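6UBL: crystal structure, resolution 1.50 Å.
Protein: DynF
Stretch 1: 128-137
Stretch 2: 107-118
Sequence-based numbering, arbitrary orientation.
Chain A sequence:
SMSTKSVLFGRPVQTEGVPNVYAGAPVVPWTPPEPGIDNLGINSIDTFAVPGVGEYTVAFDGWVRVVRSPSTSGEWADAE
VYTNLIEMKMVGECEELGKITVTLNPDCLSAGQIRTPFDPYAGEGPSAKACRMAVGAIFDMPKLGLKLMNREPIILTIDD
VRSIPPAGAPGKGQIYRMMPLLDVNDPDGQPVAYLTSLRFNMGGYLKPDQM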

# COMPACT_ATOMS: atom_id res chain seq x y z
N ALA A 128 15.22 1.31 -19.31
CA ALA A 128 13.92 1.87 -18.94
C ALA A 128 13.79 1.91 -17.42
O ALA A 128 14.39 1.12 -16.69
CB ALA A 128 12.79 1.02 -19.51
N LYS A 129 12.96 2.82 -16.95
CA LYS A 129 12.78 3.02 -15.52
C LYS A 129 11.41 2.53 -15.08
O LYS A 129 10.58 2.08 -15.89
CB LYS A 129 13.03 4.48 -15.15
CG LYS A 129 14.49 4.85 -15.42
CD LYS A 129 14.85 6.22 -14.90
CE LYS A 129 16.26 6.64 -15.32
NZ LYS A 129 17.35 5.85 -14.67
N ALA A 130 11.21 2.55 -13.76
CA ALA A 130 9.97 2.14 -13.15
C ALA A 130 9.40 3.33 -12.40
O ALA A 130 10.12 4.01 -11.66
CB ALA A 130 10.21 0.98 -12.18
N CYS A 131 8.12 3.56 -12.58
CA CYS A 131 7.38 4.67 -12.00
C CYS A 131 6.31 4.13 -11.07
O CYS A 131 5.61 3.17 -11.41
CB CYS A 131 6.75 5.48 -13.13
SG CYS A 131 5.66 6.82 -12.66
N ARG A 132 6.19 4.76 -9.91
CA ARG A 132 5.18 4.38 -8.92
C ARG A 132 4.61 5.65 -8.30
O ARG A 132 5.28 6.69 -8.23
CB ARG A 132 5.71 3.47 -7.83
CG ARG A 132 6.76 4.09 -6.94
CD ARG A 132 7.46 3.04 -6.08
NE ARG A 132 6.58 2.33 -5.14
CZ ARG A 132 6.14 1.08 -5.27
NH1 ARG A 132 6.42 0.36 -6.34
NH2 ARG A 132 5.38 0.55 -4.33
N MET A 133 3.35 5.55 -7.86
CA MET A 133 2.67 6.65 -7.18
C MET A 133 1.73 6.02 -6.16
O MET A 133 1.00 5.07 -6.48
CB MET A 133 1.88 7.48 -8.21
CG MET A 133 1.17 8.70 -7.64
SD MET A 133 2.29 10.05 -7.19
CE MET A 133 2.61 10.79 -8.81
N ALA A 134 1.73 6.56 -4.95
CA ALA A 134 0.89 6.10 -3.85
C ALA A 134 -0.14 7.18 -3.57
O ALA A 134 0.22 8.31 -3.25
CB ALA A 134 1.75 5.85 -2.60
N VAL A 135 -1.43 6.84 -3.73
CA VAL A 135 -2.48 7.84 -3.85
C VAL A 135 -3.53 7.70 -2.76
O VAL A 135 -4.04 6.61 -2.51
CB VAL A 135 -3.15 7.76 -5.24
CG1 VAL A 135 -4.32 8.73 -5.34
CG2 VAL A 135 -2.12 8.05 -6.32
N GLY A 136 -3.88 8.83 -2.16
CA GLY A 136 -5.06 8.95 -1.31
C GLY A 136 -6.17 9.66 -2.06
O GLY A 136 -6.03 10.84 -2.40
N ALA A 137 -7.26 8.96 -2.35
CA ALA A 137 -8.31 9.47 -3.22
C ALA A 137 -9.64 9.63 -2.49
O ALA A 137 -9.85 9.09 -1.40
CB ALA A 137 -8.50 8.54 -4.42
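Stretch 2 107-118: DCLSAGQIRTPF

Stretch 2 lies alongside stretch 1 as a neighbouring antiparallel strand, and a ladder of backbone hydrogen bonds fixes its register. Three residue pairs form the rungs, each bonded twice. Ala130 N donates to Arg115 O at 2.8 Å, and Arg115 N returns the bond to Ala130 O at 3.0 Å. Two residues further along, Arg132 N reaches Gln113 O and Gln113 N reaches Arg132 O, both at 3.0 Å. The last rung joins Ala134 N to Ala111 O at 2.9 Å and Ala111 N to Ala134 O at 3.1 Å. Strands 129-135 and 108-115 run with their N-to-C directions 170° apart, their axes approaching to 4.5 Å, and the extended phi/psi values of residues 108 to 115 keep NH and CO groups pointing alternately across the gap and away from it.

Beyond the last rung a side chain takes over. Ser110, in the m rotamer, points toward stretch 1, and its OG accepts a hydrogen bond from Gly136 N at 3.0 Å; a short hydroxyl side chain is well suited to accepting a bond from a backbone NH. Water 1 extends the link, lying 2.6 Å from Ser110 OG, 3.0 Å from Cys108 O and 2.9 Å from Gly136 O. Near the other end, water 2 accepts from Thr116 N at 2.8 Å and from Lys129 NZ at 3.0 Å, so the long lysine chain joins the loop that follows the strand.

At the non-hydrogen-bonded pairs the CA atoms come closer. The CA atoms of Cys131 and Ile114 are 4.3 Å apart, and those of Met133 and Gly112 only 3.9 Å. Glycine suits this narrow place: an ideal CB at Gly112 would fall 1.9 Å from Arg132 O and 2.8 Å from Met133 CA. Gly112 CA makes a CA-H...O contact with Arg132 O at 3.0 Å, while Met133 SD lies 3.4 Å from Ala111 C.

Side chains alternate between the two faces. Ile114 shares one with Cys131 and Met133, and its CG1 packs 3.9 Å from Cys131 SG, an apolar contact that a branched aliphatic chain makes readily. Ala111, Gln113 and Arg115 share the other with Ala130, Arg132 and Ala134; there the aliphatic stems of Gln113 and Arg132 lie side by side, CG to CG at 4.1 Å, leaving their polar ends free for partners elsewhere in the structure. Past the strand, Pro117 CB rests 4.0 Å from Ala130 CB, a small apolar contact.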

# COMPACT_ATOMS: atom_id res chain seq x y z
N ASP A 107 -6.25 15.52 2.85
CA ASP A 107 -5.54 15.17 4.07
C ASP A 107 -4.28 14.36 3.81
O ASP A 107 -3.50 14.13 4.74
CB ASP A 107 -6.41 14.32 5.00
CG ASP A 107 -7.60 15.06 5.56
OD1 ASP A 107 -7.51 16.29 5.75
OD2 ASP A 107 -8.61 14.39 5.87
N CYS A 108 -4.08 13.91 2.57
CA CYS A 108 -3.03 12.96 2.22
C CYS A 108 -2.10 13.56 1.18
O CYS A 108 -2.55 14.23 0.24
CB CYS A 108 -3.64 11.74 1.53
SG CYS A 108 -4.83 10.82 2.48
N LEU A 109 -0.80 13.31 1.33
CA LEU A 109 0.15 13.60 0.26
C LEU A 109 0.28 12.37 -0.63
O LEU A 109 0.77 11.32 -0.19
CB LEU A 109 1.52 14.00 0.81
CG LEU A 109 2.53 14.20 -0.34
CD1 LEU A 109 2.17 15.45 -1.15
CD2 LEU A 109 3.97 14.28 0.15
N SER A 110 -0.15 12.48 -1.89
CA SER A 110 0.05 11.44 -2.89
C SER A 110 1.40 11.66 -3.55
O SER A 110 1.66 12.75 -4.07
CB SER A 110 -1.08 11.47 -3.92
OG SER A 110 -2.32 11.10 -3.33
N ALA A 111 2.27 10.65 -3.50
CA ALA A 111 3.67 10.84 -3.84
C ALA A 111 4.24 9.57 -4.48
O ALA A 111 3.79 8.46 -4.20
CB ALA A 111 4.48 11.24 -2.61
N GLY A 112 5.26 9.76 -5.31
CA GLY A 112 5.84 8.66 -6.03
C GLY A 112 7.24 8.98 -6.50
O GLY A 112 7.84 9.97 -6.09
N GLN A 113 7.76 8.10 -7.34
CA GLN A 113 9.12 8.26 -7.83
C GLN A 113 9.31 7.49 -9.13
O GLN A 113 8.51 6.61 -9.49
CB GLN A 113 10.15 7.85 -6.79
CG GLN A 113 10.06 6.40 -6.36
CD GLN A 113 10.91 6.14 -5.15
OE1 GLN A 113 10.40 5.87 -4.06
NE2 GLN A 113 12.22 6.22 -5.33
N ILE A 114 10.38 7.85 -9.83
CA ILE A 114 10.79 7.21 -11.08
C ILE A 114 12.27 6.88 -10.94
O ILE A 114 13.08 7.78 -10.70
CB ILE A 114 10.55 8.13 -12.28
CG1 ILE A 114 9.10 8.60 -12.34
CG2 ILE A 114 10.93 7.42 -13.57
CD1 ILE A 114 8.82 9.63 -13.42
N ARG A 115 12.61 5.60 -11.06
CA ARG A 115 14.00 5.18 -10.94
C ARG A 115 14.21 3.83 -11.60
O ARG A 115 13.26 3.09 -11.86
CB ARG A 115 14.46 5.16 -9.48
CG ARG A 115 13.75 4.15 -8.54
CD ARG A 115 14.71 3.75 -7.42
NE ARG A 115 15.79 2.96 -8.02
CZ ARG A 115 17.08 3.04 -7.72
NH1 ARG A 115 17.52 3.88 -6.79
NH2 ARG A 115 17.95 2.28 -8.37
N THR A 116 15.47 3.52 -11.86
CA THR A 116 15.84 2.21 -12.37
C THR A 116 15.36 1.12 -11.42
O THR A 116 15.60 1.20 -10.20
CB THR A 116 17.36 2.13 -12.50
OG1 THR A 116 17.81 3.11 -13.46
CG2 THR A 116 17.82 0.73 -12.89
N PRO A 117 14.66 0.10 -11.91
CA PRO A 117 14.24 -1.00 -11.04
C PRO A 117 15.40 -1.93 -10.69
O PRO A 117 16.41 -1.99 -11.38
CB PRO A 117 13.18 -1.73 -11.88
CG PRO A 117 13.64 -1.48 -13.31
CD PRO A 117 14.18 -0.08 -13.30
N PHE A 118 15.22 -2.66 -9.58
CA PHE A 118 16.19 -3.67 -9.14
C PHE A 118 15.99 -5.00 -9.86
O PHE A 118 16.85 -5.87 -9.76
CB PHE A 118 16.12 -3.79 -7.62
CG PHE A 118 16.32 -2.47 -6.93
CD1 PHE A 118 17.58 -1.89 -6.90
CD2 PHE A 118 15.26 -1.80 -6.38
CE1 PHE A 118 17.76 -0.65 -6.29
CE2 PHE A 118 15.43 -0.56 -5.77
CZ PHE A 118 16.68 -0.00 -5.73
O HOH W 1 -3.86 12.71 -1.96
O HOH W 2 17.32 5.67 -11.72